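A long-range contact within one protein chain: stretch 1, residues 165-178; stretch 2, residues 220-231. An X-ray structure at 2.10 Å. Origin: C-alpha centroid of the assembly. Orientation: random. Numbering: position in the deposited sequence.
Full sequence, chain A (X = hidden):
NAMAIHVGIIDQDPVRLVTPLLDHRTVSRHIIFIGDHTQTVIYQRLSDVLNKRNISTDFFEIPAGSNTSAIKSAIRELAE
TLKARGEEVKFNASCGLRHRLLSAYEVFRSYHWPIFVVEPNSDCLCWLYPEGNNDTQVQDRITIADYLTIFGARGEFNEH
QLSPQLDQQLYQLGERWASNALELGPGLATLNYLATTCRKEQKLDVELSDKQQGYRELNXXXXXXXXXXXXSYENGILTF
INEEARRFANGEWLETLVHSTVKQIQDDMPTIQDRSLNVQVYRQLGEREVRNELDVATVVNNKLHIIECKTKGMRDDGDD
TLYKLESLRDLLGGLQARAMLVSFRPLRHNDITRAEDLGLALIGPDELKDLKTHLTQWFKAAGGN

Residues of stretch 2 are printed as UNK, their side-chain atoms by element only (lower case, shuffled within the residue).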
# COMPACT_ATOMS: atom_id res chain seq x y z
N GLN A 165 3.77 8.99 -25.72
CA GLN A 165 2.66 9.10 -26.64
C GLN A 165 1.73 7.91 -26.44
O GLN A 165 0.51 8.06 -26.45
CB GLN A 165 3.12 9.17 -28.10
CG GLN A 165 3.64 10.54 -28.54
CD GLN A 165 4.21 10.52 -29.98
OE1 GLN A 165 4.26 9.48 -30.62
NE2 GLN A 165 4.64 11.69 -30.47
N LEU A 166 2.33 6.73 -26.24
CA LEU A 166 1.58 5.52 -25.89
C LEU A 166 0.81 5.64 -24.58
O LEU A 166 -0.37 5.31 -24.52
CB LEU A 166 2.50 4.30 -25.82
CG LEU A 166 1.82 2.94 -25.62
CD1 LEU A 166 0.52 2.85 -26.44
CD2 LEU A 166 2.76 1.84 -26.03
N ASP A 167 1.49 6.11 -23.54
CA ASP A 167 0.87 6.33 -22.24
C ASP A 167 -0.34 7.24 -22.30
O ASP A 167 -1.31 7.05 -21.59
CB ASP A 167 1.85 6.99 -21.27
CG ASP A 167 3.03 6.07 -20.91
OD1 ASP A 167 2.94 4.83 -21.15
OD2 ASP A 167 4.05 6.60 -20.40
N GLN A 168 -0.26 8.29 -23.08
CA GLN A 168 -1.37 9.21 -23.10
C GLN A 168 -2.55 8.58 -23.84
O GLN A 168 -3.67 8.72 -23.38
CB GLN A 168 -0.95 10.56 -23.70
CG GLN A 168 -1.99 11.21 -24.61
CD GLN A 168 -1.49 12.50 -25.26
OE1 GLN A 168 -0.68 12.46 -26.22
NE2 GLN A 168 -1.99 13.64 -24.77
N GLN A 169 -2.29 7.92 -24.97
CA GLN A 169 -3.30 7.14 -25.69
C GLN A 169 -3.93 6.09 -24.77
O GLN A 169 -5.16 5.95 -24.76
CB GLN A 169 -2.72 6.40 -26.91
CG GLN A 169 -2.36 7.24 -28.16
CD GLN A 169 -3.38 8.33 -28.49
OE1 GLN A 169 -3.13 9.54 -28.25
NE2 GLN A 169 -4.52 7.93 -28.99
N LEU A 170 -3.11 5.36 -24.00
CA LEU A 170 -3.68 4.32 -23.12
C LEU A 170 -4.48 4.95 -22.02
O LEU A 170 -5.54 4.43 -21.62
CB LEU A 170 -2.60 3.40 -22.54
CG LEU A 170 -1.89 2.53 -23.58
CD1 LEU A 170 -1.00 1.55 -22.84
CD2 LEU A 170 -2.88 1.80 -24.47
N TYR A 171 -4.01 6.10 -21.54
CA TYR A 171 -4.75 6.84 -20.53
C TYR A 171 -6.11 7.36 -21.03
O TYR A 171 -7.18 7.24 -20.36
CB TYR A 171 -3.89 8.01 -20.00
CG TYR A 171 -4.71 8.98 -19.20
CD1 TYR A 171 -5.05 8.70 -17.88
CD2 TYR A 171 -5.18 10.17 -19.79
CE1 TYR A 171 -5.81 9.60 -17.12
CE2 TYR A 171 -5.95 11.09 -19.04
CZ TYR A 171 -6.27 10.79 -17.72
OH TYR A 171 -7.04 11.68 -16.99
N GLN A 172 -6.10 7.97 -22.20
CA GLN A 172 -7.32 8.56 -22.67
C GLN A 172 -8.30 7.44 -23.09
O GLN A 172 -9.51 7.55 -22.93
CB GLN A 172 -7.00 9.54 -23.81
CG GLN A 172 -5.98 10.60 -23.44
CD GLN A 172 -5.76 11.64 -24.53
OE1 GLN A 172 -5.92 11.35 -25.71
NE2 GLN A 172 -5.41 12.88 -24.13
N LEU A 173 -7.78 6.33 -23.61
CA LEU A 173 -8.65 5.22 -23.93
C LEU A 173 -9.38 4.73 -22.67
O LEU A 173 -10.59 4.49 -22.69
CB LEU A 173 -7.83 4.07 -24.54
CG LEU A 173 -7.89 3.77 -26.03
CD1 LEU A 173 -7.15 2.49 -26.27
CD2 LEU A 173 -9.32 3.65 -26.54
N GLY A 174 -8.62 4.61 -21.58
CA GLY A 174 -9.18 4.17 -20.31
C GLY A 174 -10.26 5.09 -19.79
O GLY A 174 -11.28 4.62 -19.31
N GLU A 175 -10.02 6.40 -19.86
CA GLU A 175 -11.02 7.43 -19.49
C GLU A 175 -12.36 7.19 -20.25
O GLU A 175 -13.46 7.30 -19.69
CB GLU A 175 -10.54 8.84 -19.89
CG GLU A 175 -9.49 9.61 -19.05
CD GLU A 175 -9.35 11.12 -19.53
OE1 GLU A 175 -9.20 11.38 -20.76
OE2 GLU A 175 -9.39 12.09 -18.71
N ARG A 176 -12.26 6.91 -21.55
CA ARG A 176 -13.45 6.75 -22.37
C ARG A 176 -14.20 5.55 -21.92
O ARG A 176 -15.41 5.58 -21.86
CB ARG A 176 -13.13 6.50 -23.85
CG ARG A 176 -12.21 7.50 -24.56
CD ARG A 176 -12.70 8.87 -24.49
NE ARG A 176 -14.04 9.10 -25.03
CZ ARG A 176 -15.07 9.53 -24.29
NH1 ARG A 176 -14.94 9.75 -22.96
NH2 ARG A 176 -16.25 9.75 -24.88
N TRP A 177 -13.47 4.47 -21.71
CA TRP A 177 -14.13 3.22 -21.36
C TRP A 177 -14.71 3.35 -19.93
O TRP A 177 -15.83 2.95 -19.70
CB TRP A 177 -13.17 2.04 -21.49
CG TRP A 177 -12.73 1.77 -22.97
CD1 TRP A 177 -13.22 2.37 -24.11
CD2 TRP A 177 -11.72 0.83 -23.42
NE1 TRP A 177 -12.59 1.85 -25.23
CE2 TRP A 177 -11.66 0.92 -24.84
CE3 TRP A 177 -10.86 -0.07 -22.75
CZ2 TRP A 177 -10.78 0.14 -25.61
CZ3 TRP A 177 -9.96 -0.86 -23.53
CH2 TRP A 177 -9.95 -0.75 -24.94
N ALA A 178 -13.95 3.97 -19.03
CA ALA A 178 -14.40 4.09 -17.62
C ALA A 178 -15.66 4.94 -17.55
O ALA A 178 -16.55 4.71 -16.76
CB ALA A 178 -13.29 4.70 -16.76
N UNK A 220 -17.35 -0.31 -31.56
CA UNK A 220 -16.98 0.92 -30.90
C UNK A 220 -15.56 0.79 -30.28
O UNK A 220 -14.72 1.66 -30.48
c UNK A 220 -19.47 2.55 -31.31
c UNK A 220 -19.45 1.58 -30.13
c UNK A 220 -20.25 2.16 -28.95
c UNK A 220 -17.99 1.25 -29.78
N UNK A 221 -15.30 -0.32 -29.58
CA UNK A 221 -14.01 -0.65 -28.99
C UNK A 221 -12.92 -0.90 -30.00
O UNK A 221 -11.82 -0.41 -29.85
c UNK A 221 -15.15 -1.67 -26.90
c UNK A 221 -14.13 -1.84 -28.03
c UNK A 221 -14.61 -0.65 -25.87
c UNK A 221 -15.54 -2.98 -26.22
N UNK A 222 -13.20 -1.68 -31.02
CA UNK A 222 -12.19 -1.92 -32.05
C UNK A 222 -11.76 -0.59 -32.69
O UNK A 222 -10.58 -0.33 -32.93
c UNK A 222 -12.72 -2.86 -33.14
c UNK A 222 -13.49 -5.18 -33.59
c UNK A 222 -11.91 -4.79 -31.79
c UNK A 222 -13.07 -4.23 -32.55
N UNK A 223 -12.72 0.25 -32.97
CA UNK A 223 -12.32 1.49 -33.64
C UNK A 223 -11.59 2.45 -32.67
O UNK A 223 -10.85 3.32 -33.13
c UNK A 223 -13.52 2.13 -34.31
o UNK A 223 -14.39 2.43 -33.27
N UNK A 224 -11.77 2.31 -31.35
CA UNK A 224 -10.97 3.08 -30.40
C UNK A 224 -9.52 2.62 -30.39
O UNK A 224 -8.59 3.43 -30.34
o UNK A 224 -13.60 3.14 -27.92
c UNK A 224 -11.50 2.93 -28.97
o UNK A 224 -13.04 4.73 -29.33
c UNK A 224 -12.80 3.66 -28.73
N UNK A 225 -9.34 1.31 -30.38
CA UNK A 225 -8.02 0.72 -30.54
C UNK A 225 -7.36 1.23 -31.81
O UNK A 225 -6.17 1.57 -31.79
c UNK A 225 -8.04 -0.99 -28.12
c UNK A 225 -8.88 -2.88 -29.52
c UNK A 225 -8.11 -0.82 -30.61
c UNK A 225 -8.78 -1.39 -29.36
N UNK A 226 -8.10 1.29 -32.89
CA UNK A 226 -7.56 1.77 -34.18
C UNK A 226 -7.17 3.25 -34.11
O UNK A 226 -6.06 3.62 -34.46
c UNK A 226 -8.60 -0.07 -35.56
c UNK A 226 -8.04 2.06 -36.71
c UNK A 226 -8.50 1.44 -35.37
N UNK A 227 -8.09 4.11 -33.70
CA UNK A 227 -7.80 5.53 -33.55
C UNK A 227 -6.55 5.76 -32.65
O UNK A 227 -5.68 6.61 -32.96
c UNK A 227 -8.83 7.72 -33.00
c UNK A 227 -9.00 6.24 -32.98
o UNK A 227 -9.97 9.32 -31.68
c UNK A 227 -10.06 8.48 -32.58
o UNK A 227 -11.13 8.27 -33.17
N UNK A 228 -6.44 4.97 -31.58
CA UNK A 228 -5.35 5.08 -30.63
C UNK A 228 -4.06 4.55 -31.17
O UNK A 228 -3.04 4.68 -30.48
c UNK A 228 -5.65 4.40 -29.29
N UNK A 229 -4.12 4.02 -32.40
CA UNK A 229 -2.97 3.38 -33.09
C UNK A 229 -2.35 2.20 -32.31
O UNK A 229 -1.18 1.86 -32.52
c UNK A 229 -2.43 5.46 -34.48
c UNK A 229 -1.95 7.65 -35.75
c UNK A 229 -1.89 4.39 -33.53
n UNK A 229 -2.22 8.84 -34.79
c UNK A 229 -1.33 6.40 -35.04
N UNK A 230 -3.13 1.54 -31.45
CA UNK A 230 -2.62 0.36 -30.76
C UNK A 230 -3.12 -1.02 -31.27
O UNK A 230 -2.73 -2.09 -30.73
c UNK A 230 -4.34 0.58 -28.93
c UNK A 230 -2.84 0.46 -29.24
c UNK A 230 -4.64 0.28 -27.46
c UNK A 230 -2.06 1.60 -28.70
N UNK A 231 -3.99 -0.98 -32.29
CA UNK A 231 -4.37 -2.18 -33.08
C UNK A 231 -4.79 -1.78 -34.47
O UNK A 231 -5.17 -0.64 -34.72
c UNK A 231 -5.51 -2.97 -32.43

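Position 220 carries four carbons forked at the second, the pattern of leucine. Its CB is 7.1 Å from NE1 of Trp177, too far to touch, and the side chain is exposed, so Leu220 contributes chiefly helical backbone, its O accepting a bond from N of position 224.

Position 221 has the same four carbons and the same fork. One terminal methyl lies over the face of the Trp177 ring, and a fork beyond CB lets that methyl reach the indole although the CA-to-CB bond points sideways. This is Leu221; its CD2 sits 3.6 Å from the centroid of the five-membered ring of Trp177, a CH-pi contact only 25° off the ring normal.

Position 222 repeats the forked four-carbon pattern, but CA-to-CB points away from stretch 1. Leu222 is buried all the same, so its apolar side chain packs elsewhere in the structure.

At position 223 a single carbon bears one oxygen, which identifies serine. Ser223 is exposed and out of reach of stretch 1, where a small polar side chain is easily accommodated.

Position 224 shows two carbons, the second carrying two oxygens: an acid one carbon shorter than glutamate. CA-to-CB points toward stretch 1, and one oxygen meets the indole nitrogen near the plane of the ring. This is Asp224. The hydrogen bond from Trp177 NE1 to Asp224 OD2 is 3.1 Å long with an N-H...acceptor angle of 162°, while CB of Asp224 packs 3.3 Å from CD2 of Leu173.

Position 225 is again four carbons forked at the second, buried, with an end that approaches Leu173 and the edge of the indole. It is Leu225, whose forked apolar side chain suits this buried place; its CD2 lies 3.7 Å from CH2 of Trp177.

Position 226 has one carbon carrying two more, a branch at CB: Val226, exposed and far from stretch 1, where this contact imposes no visible demand.

Position 227 has three carbons, the third bearing two oxygens. Glu227 extends its carboxylate at the exposed surface, making no close side-chain contact with stretch 1.

Position 228 has a lone carbon directed toward stretch 1, meeting Gln169 and Leu173: Ala228. The small side chain suits the closest point of the register, where its CA is 5.7 Å from CA of Gln169; its CB meets CD1 of Leu173 at 3.9 Å.

Position 229 has four carbons in a row ending in nitrogen, none touching stretch 1. Lys229 is exposed, as suits a charged amine, and its positive phi marks the Schellman turn that ends the helix.

Position 230 has four carbons forked at the first, one arm two carbons long; they meet Leu166, Leu170 and Leu173. Ile230 suits this apolar, buried place: its CG2 lies 3.7 Å from CD1 of Leu166, and its CD1 3.5 Å from CD1 of Leu173.

Position 231 has one carbon and no contact; it is Ala231, buried in extended backbone.

The contact joins two nearly antiparallel helices, their directions 159° apart. Leu173 is central, touching Asp224, Leu225, Ala228 and Ile230. Toward one end, Ile230 packs beyond the Schellman turn; toward the other, Trp177 combines apolar packing with one directional hydrogen bond.

Stretch 2 (220-231) LLLSDLVEAKIA
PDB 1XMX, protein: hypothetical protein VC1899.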